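Local coordinates for protein CurF (Lyngbya majuscula, PDB 5DP2) that probably forms the cyclopropane ring of curacin A, as an NADP-binding enoyl reductase domain of a polyketide synthase that acts as a cyclopropanase, at residues Met141-Ala146 with Leu301-Gly306. Numbering follows the deposited sequence. Where two conformers were deposited one is given.
With NAP (NADP nicotinamide-adenine-dinucleotide phosphate), chain B.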
# COMPACT_ATOMS: atom_id res chain seq x y z
N MET A 141 -1.66 4.12 0.95
CA MET A 141 -0.65 3.14 1.26
C MET A 141 0.25 2.87 0.05
O MET A 141 1.48 2.76 0.18
CB MET A 141 -1.28 1.87 1.81
CG MET A 141 -0.29 0.88 2.35
SD MET A 141 0.74 1.41 3.72
CE MET A 141 -0.40 1.23 5.08
N SER A 142 -0.33 2.74 -1.13
CA SER A 142 0.46 2.36 -2.30
C SER A 142 1.47 3.46 -2.69
O SER A 142 2.64 3.17 -2.93
CB SER A 142 -0.44 1.98 -3.46
OG SER A 142 -1.27 0.88 -3.15
N PHE A 143 0.99 4.71 -2.80
CA PHE A 143 1.91 5.79 -3.16
C PHE A 143 2.86 6.15 -2.05
O PHE A 143 4.01 6.53 -2.35
CB PHE A 143 1.17 7.04 -3.67
CG PHE A 143 0.67 6.92 -5.08
CD1 PHE A 143 1.49 7.28 -6.15
CD2 PHE A 143 -0.60 6.44 -5.35
CE1 PHE A 143 1.03 7.20 -7.45
CE2 PHE A 143 -1.07 6.38 -6.66
CZ PHE A 143 -0.25 6.77 -7.71
N PHE A 144 2.44 6.13 -0.78
CA PHE A 144 3.38 6.50 0.27
C PHE A 144 4.51 5.47 0.34
O PHE A 144 5.68 5.83 0.52
CB PHE A 144 2.69 6.71 1.63
CG PHE A 144 1.95 8.03 1.76
CD1 PHE A 144 1.03 8.48 0.82
CD2 PHE A 144 2.15 8.82 2.90
CE1 PHE A 144 0.35 9.67 0.99
CE2 PHE A 144 1.47 10.02 3.06
CZ PHE A 144 0.57 10.44 2.12
N THR A 145 4.17 4.17 0.18
CA THR A 145 5.19 3.12 0.18
C THR A 145 6.15 3.29 -0.99
O THR A 145 7.37 3.25 -0.83
CB THR A 145 4.48 1.75 0.09
OG1 THR A 145 3.66 1.55 1.25
CG2 THR A 145 5.47 0.60 0.04
N ALA A 146 5.58 3.46 -2.19
CA ALA A 146 6.42 3.57 -3.38
C ALA A 146 7.28 4.84 -3.35
O ALA A 146 8.44 4.82 -3.78
CB ALA A 146 5.58 3.49 -4.63
N LEU A 301 0.76 17.86 -3.88
CA LEU A 301 0.71 18.76 -5.05
C LEU A 301 0.77 17.97 -6.36
O LEU A 301 0.27 18.45 -7.37
CB LEU A 301 1.75 19.88 -4.98
CG LEU A 301 3.20 19.43 -5.06
CD1 LEU A 301 3.69 19.47 -6.51
CD2 LEU A 301 4.09 20.32 -4.19
N LEU A 302 1.37 16.76 -6.34
CA LEU A 302 1.44 15.95 -7.55
C LEU A 302 0.07 15.40 -7.92
O LEU A 302 -0.25 15.29 -9.11
CB LEU A 302 2.46 14.82 -7.39
CG LEU A 302 3.88 15.26 -7.06
CD1 LEU A 302 4.78 14.05 -6.93
CD2 LEU A 302 4.45 16.21 -8.11
N PHE A 303 -0.77 15.09 -6.93
CA PHE A 303 -2.13 14.70 -7.21
C PHE A 303 -2.98 15.91 -7.59
O PHE A 303 -3.89 15.78 -8.43
CB PHE A 303 -2.74 13.95 -6.04
CG PHE A 303 -2.19 12.56 -5.96
CD1 PHE A 303 -2.64 11.57 -6.84
CD2 PHE A 303 -1.17 12.25 -5.09
CE1 PHE A 303 -2.10 10.30 -6.83
CE2 PHE A 303 -0.62 10.97 -5.08
CZ PHE A 303 -1.09 10.01 -5.94
N GLU A 304 -2.71 17.08 -7.01
CA GLU A 304 -3.41 18.31 -7.37
C GLU A 304 -3.22 18.67 -8.83
O GLU A 304 -4.15 19.10 -9.51
CB GLU A 304 -2.90 19.49 -6.53
CG GLU A 304 -3.46 19.53 -5.14
CD GLU A 304 -4.96 19.56 -5.17
OE1 GLU A 304 -5.54 20.40 -5.90
OE2 GLU A 304 -5.57 18.74 -4.48
N SER A 305 -1.99 18.54 -9.31
CA SER A 305 -1.62 18.92 -10.67
C SER A 305 -1.90 17.85 -11.73
O SER A 305 -1.92 18.15 -12.91
CB SER A 305 -0.13 19.22 -10.74
OG SER A 305 0.65 18.05 -10.54
N GLY A 306 -2.05 16.61 -11.31
CA GLY A 306 -2.19 15.50 -12.25
C GLY A 306 -0.88 14.87 -12.68
O GLY A 306 -0.88 13.98 -13.52
PA NAP B . -0.93 -6.14 -4.66
O1A NAP B . -2.08 -5.43 -5.27
O2A NAP B . 0.44 -5.88 -5.17
O5B NAP B . -1.26 -7.70 -4.71
C5B NAP B . -0.24 -8.69 -4.51
C4B NAP B . 0.66 -8.85 -5.72
O4B NAP B . 1.50 -9.96 -5.50
C3B NAP B . -0.07 -9.07 -7.01
O3B NAP B . 0.19 -7.96 -7.87
C2B NAP B . 0.49 -10.39 -7.58
O2B NAP B . 0.89 -10.40 -8.92
C1B NAP B . 1.76 -10.59 -6.77
N9A NAP B . 2.06 -11.98 -6.46
C8A NAP B . 1.58 -12.72 -5.41
N7A NAP B . 2.08 -13.98 -5.44
C5A NAP B . 2.90 -14.03 -6.50
C6A NAP B . 3.73 -15.04 -7.08
N6A NAP B . 3.80 -16.26 -6.52
N1A NAP B . 4.43 -14.73 -8.16
C2A NAP B . 4.34 -13.51 -8.69
N3A NAP B . 3.60 -12.49 -8.24
C4A NAP B . 2.88 -12.76 -7.17
O3 NAP B . -0.92 -5.89 -3.07
PN NAP B . -0.43 -4.61 -2.24
O1N NAP B . -1.38 -4.43 -1.12
O2N NAP B . -0.17 -3.45 -3.16
O5D NAP B . 0.91 -5.14 -1.62
C5D NAP B . 2.02 -5.42 -2.51
C4D NAP B . 3.07 -6.29 -1.77
O4D NAP B . 3.83 -5.43 -0.96
C3D NAP B . 2.48 -7.33 -0.81
O3D NAP B . 3.41 -8.42 -0.71
C2D NAP B . 2.36 -6.57 0.49
O2D NAP B . 2.38 -7.46 1.61
C1D NAP B . 3.57 -5.67 0.43
N1N NAP B . 3.53 -4.32 1.02
C2N NAP B . 4.47 -3.95 1.92
C3N NAP B . 4.50 -2.69 2.50
C7N NAP B . 5.56 -2.34 3.48
O7N NAP B . 5.39 -1.30 4.09
N7N NAP B . 6.63 -3.17 3.62
C4N NAP B . 3.51 -1.76 2.15
C5N NAP B . 2.55 -2.16 1.23
C6N NAP B . 2.57 -3.44 0.67
P2B NAP B . -0.13 -10.47 -10.16
O1X NAP B . -0.86 -9.13 -10.19
O2X NAP B . 0.80 -10.66 -11.33
O3X NAP B . -1.06 -11.63 -9.91
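F143 and F303 meet in a T-shaped (edge-to-face) aromatic pair that accounts for almost all of the contact between 141-146 and 301-306. The planes stand at 89° and the ring centroids lie 4.8 Å apart. F303 presents its CZ corner, which sits 3.5 Å above the F143 plane, over the middle of the ring; CZ is therefore almost equally far from all six ring carbons, with F143 CD2 at 3.7 Å from F303 CZ. Such a geometry points the C-H of CZ into the pi cloud, a CH-pi contact. In both residues CG lies anti to the carbonyl carbon (chi1 -77° in F143, -74° in F303), sending each ring out from its helix toward the other and bridging backbones whose CA atoms at F143 and F303 are 10.6 Å apart. Cutting F143 back to an alanine is likely to leave the CZ edge of F303 without its aromatic face and to open a gap between the two helices.

No hydrogen bond crosses between 141-146 and 301-306. On the cofactor side of helix 140-153, M141 O accepts from T145 N and, at 2.7 Å, from T145 OG1, the two donors approaching from opposite faces of the carbonyl plane. This bond fixes the hydroxyl beside the nicotinamide, where T145 OG1 comes within 3.4 Å of NADP C4N. The ring pair and the cofactor lie against different sides of one helix.

Around the aromatic pair, F143 also packs on A174 and Q177 of helix 170-181 and on L311, while F303 touches W296 of its own helix and L308. In this medium-chain dehydrogenase/reductase fold, the buried rings join helix 140-153, which lines the NADP pocket, to the end of helix 290-305, which leads from the Rossmann-type parallel sheet toward strand 313-317 of the mixed sheet.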